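Side-chain contacts in beta-lactamase/D-alanine Carboxypeptidase (Yersinia pestis, PDB 3RJU), which probably acts on beta-lactams or D-alanine-ended cell-wall peptides, as serine beta-lactamases and penicillin-binding DD-peptidases do: residues L285-M290 against T311-V316; D275-A280 against I299-G304. All coordinates share one frame; numbering follows the deposited sequence. Where two conformers were deposited one is given.

How the contacts relate
Both contacts are built on the large antiparallel sheet of a beta-lactamase-type domain, and their centres lie about 6 Å apart. Strand 299-306 connects them. It runs between the two segments of contact 1 and supplies one segment of contact 2. Contact 1 is buried core. Selenomethionines meet the indole of Trp287 there by apolar and Met-aromatic contact, and a methyl meets the hydroxyl of Tyr312, with no hydrogen bond across. Contact 2 lies nearer the surface, where a turn packs on the probable active-site strand. It combines a few methyl contacts with water bridges. Backbone bonds tie the two together, such as Met315 N to Met300 O, a probable hydrogen bond.

Contact 1 of 2, residues L285-M290 against T311-V316; sequences LGWVYM and TYMAMV
Trp287 and Met313 have the closest CA atoms of the two segments, 9.7 Å apart, and the parts that carry the contact, 287-290 and 312-315, run in directions 72° apart. Strand 288-290, which Trp287 leads into, and strand 309-316 are next-but-one neighbours in the antiparallel sheet of the beta-lactamase-type fold. Strand 299-306 lies between, so side chains alone make the contact. They do so on both faces of the sheet.

On one face, the indole of Trp287 meets two methionines, both deposited as selenomethionine. The closest contacts are made by its outer corner, CH2. Met313 SE stands 4.0 Å from Trp287 CH2. This is a Met-aromatic contact of oblique geometry, with SE 5.2 Å from the centroid of the six-membered ring. Met313 CG is anti to the backbone N (chi1 -178°), and the side chain stays extended as far as SE, which carries the selenium out to the indole. Met315 crosses the indole at about a right angle. Its CE is 3.8 Å from Trp287 CH2, and its SE also makes an oblique Met-aromatic contact. Met315 has two conformers, so its half of the contact is less certain. Phe243 meets Trp287 edge-to-face, and Leu66 of helix 64-77 and Met300 also touch the indole. The indole lies near, without touching, residues that resemble the SxxK active-site motif of this family.

On the other face, Met290 and Tyr312 reach for each other from opposite directions beside helix 336-349. Met290, again a selenomethionine, bends at its last torsion. Gln301 of the intervening strand touches both side chains. The phenol oxygen is buried but has a polar partner, because Tyr312 OH hydrogen-bonds Asn343 OD1 of helix 336-349. The methyl Met290 CE sits 3.7 Å from that same oxygen, Tyr312 OH.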
ATOM      1  N   LEU A 285      -9.729  -3.581  -3.420  1.00  7.63           N
ATOM      2  CA  LEU A 285      -9.291  -3.947  -2.092  1.00  8.23           C
ATOM      3  C   LEU A 285      -7.948  -3.250  -1.897  1.00  9.81           C
ATOM      4  O   LEU A 285      -6.875  -3.824  -2.157  1.00 11.03           O
ATOM      5  CB  LEU A 285      -9.158  -5.474  -1.999  1.00  8.65           C
ATOM      6  CG  LEU A 285     -10.440  -6.226  -2.442  1.00  9.27           C
ATOM      7  CD1 LEU A 285     -10.240  -7.740  -2.432  1.00  9.49           C
ATOM      8  CD2 LEU A 285     -11.702  -5.815  -1.614  1.00 10.28           C
ATOM      9  N   GLY A 286      -8.020  -1.983  -1.498  1.00  8.63           N
ATOM     10  CA  GLY A 286      -6.843  -1.134  -1.412  1.00  8.53           C
ATOM     11  C   GLY A 286      -6.461  -0.556  -2.766  1.00  8.00           C
ATOM     12  O   GLY A 286      -6.232   0.644  -2.886  1.00  9.15           O
ATOM     13  N   TRP A 287      -6.346  -1.415  -3.775  1.00  7.99           N
ATOM     14  CA  TRP A 287      -6.056  -0.976  -5.137  1.00  9.15           C
ATOM     15  C   TRP A 287      -7.058   0.077  -5.584  1.00  8.37           C
ATOM     16  O   TRP A 287      -8.245   0.017  -5.236  1.00 10.65           O
ATOM     17  CB  TRP A 287      -6.145  -2.160  -6.104  1.00 10.66           C
ATOM     18  CG  TRP A 287      -5.067  -3.157  -5.907  1.00  9.70           C
ATOM     19  CD1 TRP A 287      -5.132  -4.338  -5.188  1.00  9.10           C
ATOM     20  CD2 TRP A 287      -3.736  -3.085  -6.439  1.00  9.35           C
ATOM     21  NE1 TRP A 287      -3.905  -4.983  -5.242  1.00 10.35           N
ATOM     22  CE2 TRP A 287      -3.041  -4.234  -6.001  1.00  9.67           C
ATOM     23  CE3 TRP A 287      -3.054  -2.139  -7.229  1.00 10.68           C
ATOM     24  CZ2 TRP A 287      -1.713  -4.481  -6.353  1.00 10.55           C
ATOM     25  CZ3 TRP A 287      -1.739  -2.390  -7.572  1.00 11.36           C
ATOM     26  CH2 TRP A 287      -1.080  -3.550  -7.133  1.00 10.88           C
ATOM     27  N   VAL A 288      -6.570   1.017  -6.386  1.00  7.64           N
ATOM     28  CA  VAL A 288      -7.392   2.045  -6.985  1.00  8.21           C
ATOM     29  C   VAL A 288      -7.217   1.964  -8.491  1.00  8.11           C
ATOM     30  O   VAL A 288      -6.081   1.885  -8.979  1.00  9.96           O
ATOM     31  CB  VAL A 288      -6.973   3.443  -6.489  1.00  8.29           C
ATOM     32  CG1 VAL A 288      -7.687   4.575  -7.296  1.00 11.08           C
ATOM     33  CG2 VAL A 288      -7.262   3.572  -4.994  1.00  8.97           C
ATOM     34  N   TYR A 289      -8.333   2.013  -9.223  1.00  8.17           N
ATOM     35  CA  TYR A 289      -8.282   1.947 -10.674  1.00 10.08           C
ATOM     36  C   TYR A 289      -8.581   3.306 -11.271  1.00 11.09           C
ATOM     37  O   TYR A 289      -9.539   3.969 -10.871  1.00 11.86           O
ATOM     38  CB  TYR A 289      -9.284   0.925 -11.219  1.00 10.81           C
ATOM     39  CG  TYR A 289      -9.378   0.925 -12.726  1.00 11.59           C
ATOM     40  CD1 TYR A 289      -8.336   0.435 -13.500  1.00 12.92           C
ATOM     41  CD2 TYR A 289     -10.515   1.409 -13.376  1.00 11.83           C
ATOM     42  CE1 TYR A 289      -8.411   0.434 -14.890  1.00 13.85           C
ATOM     43  CE2 TYR A 289     -10.601   1.415 -14.770  1.00 13.83           C
ATOM     44  CZ  TYR A 289      -9.549   0.915 -15.516  1.00 14.49           C
ATOM     45  OH  TYR A 289      -9.610   0.914 -16.891  1.00 17.63           O
HETATM   46  N   MSE A 290      -7.738   3.719 -12.214  1.00 10.06           N
HETATM   47  CA  MSE A 290      -7.972   4.929 -12.997  1.00 10.64           C
HETATM   48  C   MSE A 290      -8.184   4.519 -14.438  1.00 10.31           C
HETATM   49  O   MSE A 290      -7.325   3.851 -15.030  1.00 11.36           O
HETATM   50  CB  MSE A 290      -6.767   5.877 -12.891  1.00 12.09           C
HETATM   51  CG  MSE A 290      -6.438   6.267 -11.447  1.00 12.12           C
HETATM   52 SE   MSE A 290      -5.062   7.618 -11.265  0.78 13.55          SE
HETATM   53  CE  MSE A 290      -3.643   6.801 -12.308  1.00 14.36           C
ATOM     54  N   THR A 311       5.671   6.755  -1.721  1.00  7.82           N
ATOM     55  CA  THR A 311       5.742   5.582  -2.566  1.00  8.67           C
ATOM     56  C   THR A 311       4.572   5.562  -3.524  1.00  8.29           C
ATOM     57  O   THR A 311       3.515   6.143  -3.267  1.00  8.63           O
ATOM     58  CB  THR A 311       5.696   4.267  -1.739  1.00  8.72           C
ATOM     59  OG1 THR A 311       4.623   4.334  -0.801  1.00  9.63           O
ATOM     60  CG2 THR A 311       6.993   4.052  -0.966  1.00  9.81           C
ATOM     61  N   TYR A 312       4.770   4.896  -4.648  1.00  7.65           N
ATOM     62  CA  TYR A 312       3.700   4.756  -5.617  1.00  7.73           C
ATOM     63  C   TYR A 312       3.943   3.498  -6.418  1.00  8.09           C
ATOM     64  O   TYR A 312       5.083   3.197  -6.815  1.00  8.72           O
ATOM     65  CB  TYR A 312       3.666   5.983  -6.526  1.00  7.88           C
ATOM     66  CG  TYR A 312       2.550   6.032  -7.553  1.00  8.03           C
ATOM     67  CD1 TYR A 312       1.201   5.955  -7.163  1.00  8.25           C
ATOM     68  CD2 TYR A 312       2.838   6.177  -8.918  1.00  8.20           C
ATOM     69  CE1 TYR A 312       0.180   6.027  -8.104  1.00  8.54           C
ATOM     70  CE2 TYR A 312       1.817   6.252  -9.864  1.00  8.50           C
ATOM     71  CZ  TYR A 312       0.493   6.166  -9.453  1.00  8.58           C
ATOM     72  OH  TYR A 312      -0.536   6.229 -10.380  1.00  8.59           O
HETATM   73  N   MSE A 313       2.871   2.756  -6.666  1.00  8.65           N
HETATM   74  CA  MSE A 313       2.946   1.608  -7.549  1.00  8.01           C
HETATM   75  C   MSE A 313       1.851   1.766  -8.591  1.00  8.95           C
HETATM   76  O   MSE A 313       0.703   2.054  -8.239  1.00  9.75           O
HETATM   77  CB  MSE A 313       2.731   0.298  -6.778  1.00  8.49           C
HETATM   78  CG  MSE A 313       2.851  -0.930  -7.672  1.00 10.06           C
HETATM   79 SE   MSE A 313       2.752  -2.600  -6.700  0.76 13.81          SE
HETATM   80  CE  MSE A 313       4.309  -2.374  -5.558  1.00 11.85           C
ATOM     81  N   ALA A 314       2.209   1.618  -9.865  1.00  8.55           N
ATOM     82  CA  ALA A 314       1.240   1.764 -10.945  1.00  9.10           C
ATOM     83  C   ALA A 314       1.454   0.608 -11.893  1.00  8.93           C
ATOM     84  O   ALA A 314       2.592   0.314 -12.274  1.00  8.97           O
ATOM     85  CB  ALA A 314       1.451   3.098 -11.681  1.00  9.76           C
HETATM   86  N   MSE A 315       0.387  -0.047 -12.319  0.53  8.84           N
HETATM   87  CA  MSE A 315       0.607  -1.127 -13.253  0.53 10.21           C
HETATM   88  C   MSE A 315      -0.535  -1.303 -14.219  0.53  8.19           C
HETATM   89  O   MSE A 315      -1.668  -0.869 -13.967  0.53  9.60           O
HETATM   90  CB  MSE A 315       0.879  -2.437 -12.523  0.53 12.25           C
HETATM   91  CG  MSE A 315      -0.292  -2.944 -11.718  0.53 12.72           C
HETATM   92 SE   MSE A 315      -0.046  -4.788 -11.130  0.53 15.52          SE
HETATM   93  CE  MSE A 315       1.391  -4.538  -9.830  0.53 16.64           C
ATOM     94  N   VAL A 316      -0.210  -1.958 -15.325  1.00  9.58           N
ATOM     95  CA  VAL A 316      -1.168  -2.270 -16.362  1.00 10.06           C
ATOM     96  C   VAL A 316      -1.048  -3.782 -16.527  1.00 10.43           C
ATOM     97  O   VAL A 316      -0.250  -4.269 -17.324  1.00 11.09           O
ATOM     98  CB  VAL A 316      -0.840  -1.526 -17.687  1.00 10.16           C
ATOM     99  CG1 VAL A 316      -1.884  -1.850 -18.758  1.00 12.18           C
ATOM    100  CG2 VAL A 316      -0.779  -0.031 -17.443  1.00 10.90           C
TER

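Contact 2 of 2, residues D275-A280 against I299-G304; sequences DVAGQA and IMQKTG
Ala277 and Val276 sit in a type I beta turn, Asp275 to Gly278, and pack against Thr303 of strand 299-306. Lys302, Thr303 and Gly304 match the KTG-type motif of serine beta-lactamases and penicillin-binding proteins, so this strand probably edges the active site.

The apolar contacts centre on one methyl group. Thr303 CG2 lies 3.6 Å from Ala277 CB and 4.0 Å from Val276 CG1. Ala277 CB also rests beside the amide end of Gln301. Phe335 touches both Val276 and Thr303.

The polar links run through two waters. Water 1 accepts from Val276 N at 3.2 Å and donates to Thr303 OG1 at 3.3 Å. The same hydroxyl hydrogen-bonds a citrate, probably from the crystallisation liquor, which may mark the substrate pocket. Water 2 is held by three bonds. It accepts from Gln301 NE2 at 2.9 Å and from Ala277 N at 3.0 Å, and it donates to Gly278 O. The Gln301 chain bends at its second torsion (chi2 84°), which carries the amide over to the turn.

No direct hydrogen bond crosses between the two segments. On the strand, Lys302 NZ donates to Thr303 O and also bonds Tyr159 OH. In the loop, Asp275 OD1 forms a salt bridge with Arg265 NH1 and accepts a nearly straight bond of 2.8 Å from Ala280 N on its anti side, 30° out of the carboxylate plane.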
ATOM      1  N   ASP A 275      -8.127  10.300  -4.408  1.00 10.03           N
ATOM      2  CA  ASP A 275      -7.714  10.836  -5.703  1.00  9.80           C
ATOM      3  C   ASP A 275      -6.284  11.394  -5.730  1.00  9.83           C
ATOM      4  O   ASP A 275      -5.955  12.271  -6.547  1.00 11.04           O
ATOM      5  CB  ASP A 275      -8.710  11.893  -6.152  1.00 10.86           C
ATOM      6  CG  ASP A 275     -10.134  11.352  -6.237  1.00 11.79           C
ATOM      7  OD1 ASP A 275     -10.319  10.205  -6.710  1.00 11.53           O
ATOM      8  OD2 ASP A 275     -11.065  12.074  -5.807  1.00 12.62           O
ATOM      9  N   VAL A 276      -5.436  10.868  -4.850  1.00  9.76           N
ATOM     10  CA  VAL A 276      -4.091  11.421  -4.665  1.00  8.97           C
ATOM     11  C   VAL A 276      -3.244  11.383  -5.946  1.00 10.16           C
ATOM     12  O   VAL A 276      -2.497  12.323  -6.227  1.00 11.71           O
ATOM     13  CB  VAL A 276      -3.377  10.726  -3.481  1.00 10.07           C
ATOM     14  CG1 VAL A 276      -1.899  11.188  -3.346  1.00 10.96           C
ATOM     15  CG2 VAL A 276      -4.171  10.966  -2.186  1.00 10.56           C
ATOM     16  N   ALA A 277      -3.373  10.311  -6.726  1.00  8.80           N
ATOM     17  CA  ALA A 277      -2.581  10.165  -7.943  1.00  9.35           C
ATOM     18  C   ALA A 277      -3.417  10.442  -9.197  1.00 10.46           C
ATOM     19  O   ALA A 277      -2.961  10.220 -10.319  1.00 11.42           O
ATOM     20  CB  ALA A 277      -1.983   8.777  -8.009  1.00 11.15           C
ATOM     21  N   GLY A 278      -4.637  10.925  -8.993  1.00 11.24           N
ATOM     22  CA  GLY A 278      -5.549  11.223 -10.085  1.00 10.79           C
ATOM     23  C   GLY A 278      -6.917  10.654  -9.743  1.00 10.24           C
ATOM     24  O   GLY A 278      -7.055   9.916  -8.765  1.00 11.11           O
ATOM     25  N   GLN A 279      -7.937  10.982 -10.532  1.00 11.18           N
ATOM     26  CA  GLN A 279      -9.292  10.554 -10.199  1.00 11.99           C
ATOM     27  C   GLN A 279      -9.411   9.041 -10.118  1.00 11.14           C
ATOM     28  O   GLN A 279      -9.007   8.329 -11.044  1.00 11.78           O
ATOM     29  CB  GLN A 279     -10.286  11.071 -11.230  1.00 13.64           C
ATOM     30  CG  GLN A 279     -11.701  10.585 -11.008  1.00 15.84           C
ATOM     31  CD  GLN A 279     -12.673  11.268 -11.948  1.00 18.58           C
ATOM     32  OE1 GLN A 279     -12.903  12.479 -11.853  1.00 20.35           O
ATOM     33  NE2 GLN A 279     -13.222  10.500 -12.889  1.00 19.48           N
ATOM     34  N   ALA A 280      -9.978   8.571  -9.004  1.00 10.25           N
ATOM     35  CA  ALA A 280     -10.259   7.164  -8.811  1.00 10.43           C
ATOM     36  C   ALA A 280     -11.547   6.822  -9.528  1.00 10.85           C
ATOM     37  O   ALA A 280     -12.622   7.301  -9.161  1.00 12.61           O
ATOM     38  CB  ALA A 280     -10.397   6.842  -7.316  1.00 10.58           C
ATOM     39  N   ILE A 299      -4.978   2.235 -15.334  1.00 10.19           N
ATOM     40  CA  ILE A 299      -3.906   1.949 -14.404  1.00  9.99           C
ATOM     41  C   ILE A 299      -4.466   1.488 -13.066  1.00 10.22           C
ATOM     42  O   ILE A 299      -5.395   2.097 -12.531  1.00 10.15           O
ATOM     43  CB  ILE A 299      -3.052   3.233 -14.186  1.00  9.99           C
ATOM     44  CG1 ILE A 299      -2.225   3.538 -15.452  1.00 10.83           C
ATOM     45  CG2 ILE A 299      -2.156   3.104 -12.936  1.00  9.77           C
ATOM     46  CD1 ILE A 299      -1.576   4.924 -15.448  1.00 12.68           C
HETATM   47  N   MSE A 300      -3.907   0.394 -12.551  1.00  9.05           N
HETATM   48  CA  MSE A 300      -4.142  -0.067 -11.188  1.00  9.34           C
HETATM   49  C   MSE A 300      -3.009   0.486 -10.342  1.00  8.64           C
HETATM   50  O   MSE A 300      -1.830   0.276 -10.671  1.00  9.51           O
HETATM   51  CB  MSE A 300      -4.100  -1.605 -11.122  1.00 11.76           C
HETATM   52  CG  MSE A 300      -5.251  -2.274 -11.802  1.00 15.60           C
HETATM   53 SE   MSE A 300      -6.912  -1.986 -10.827  0.72 20.17          SE
HETATM   54  CE  MSE A 300      -6.620  -3.209  -9.391  1.00 20.58           C
ATOM     55  N   GLN A 301      -3.346   1.155  -9.245  1.00  8.07           N
ATOM     56  CA  GLN A 301      -2.318   1.846  -8.480  1.00  7.65           C
ATOM     57  C   GLN A 301      -2.592   1.937  -6.984  1.00  8.40           C
ATOM     58  O   GLN A 301      -3.705   1.656  -6.508  1.00  8.88           O
ATOM     59  CB  GLN A 301      -2.031   3.242  -9.089  1.00  8.26           C
ATOM     60  CG  GLN A 301      -3.249   4.164  -9.260  1.00  7.88           C
ATOM     61  CD  GLN A 301      -3.636   4.961  -7.990  1.00  9.12           C
ATOM     62  OE1 GLN A 301      -3.157   4.697  -6.880  1.00  9.54           O
ATOM     63  NE2 GLN A 301      -4.489   5.949  -8.168  1.00 10.07           N
ATOM     64  N   LYS A 302      -1.548   2.293  -6.240  1.00  7.77           N
ATOM     65  CA  LYS A 302      -1.685   2.626  -4.825  1.00  8.03           C
ATOM     66  C   LYS A 302      -0.619   3.655  -4.476  1.00  8.17           C
ATOM     67  O   LYS A 302       0.526   3.542  -4.921  1.00  8.47           O
ATOM     68  CB  LYS A 302      -1.504   1.399  -3.926  1.00  7.19           C
ATOM     69  CG  LYS A 302      -1.683   1.720  -2.424  1.00  8.13           C
ATOM     70  CD  LYS A 302      -3.149   2.075  -2.100  1.00  8.66           C
ATOM     71  CE  LYS A 302      -3.331   2.634  -0.676  1.00  8.79           C
ATOM     72  NZ  LYS A 302      -3.050   4.103  -0.602  1.00  9.44           N
ATOM     73  N   THR A 303      -1.024   4.656  -3.701  1.00  8.27           N
ATOM     74  CA  THR A 303      -0.146   5.715  -3.229  1.00  9.15           C
ATOM     75  C   THR A 303       0.244   5.476  -1.763  1.00  8.56           C
ATOM     76  O   THR A 303      -0.455   4.787  -1.011  1.00  9.65           O
ATOM     77  CB  THR A 303      -0.873   7.077  -3.286  1.00  8.20           C
ATOM     78  OG1 THR A 303      -2.097   6.991  -2.534  1.00  9.09           O
ATOM     79  CG2 THR A 303      -1.211   7.462  -4.709  1.00  9.25           C
ATOM     80  N   GLY A 304       1.355   6.066  -1.333  1.00  8.46           N
ATOM     81  CA  GLY A 304       1.741   5.976   0.057  1.00  8.49           C
ATOM     82  C   GLY A 304       2.613   7.141   0.463  1.00  8.65           C
ATOM     83  O   GLY A 304       3.381   7.677  -0.337  1.00  8.84           O
TER
HETATM   84  O   HOH W   1      -4.926   7.804  -3.952  1.00 16.61           O
HETATM   85  O   HOH W   2      -5.665   8.342  -6.955  1.00 10.32           O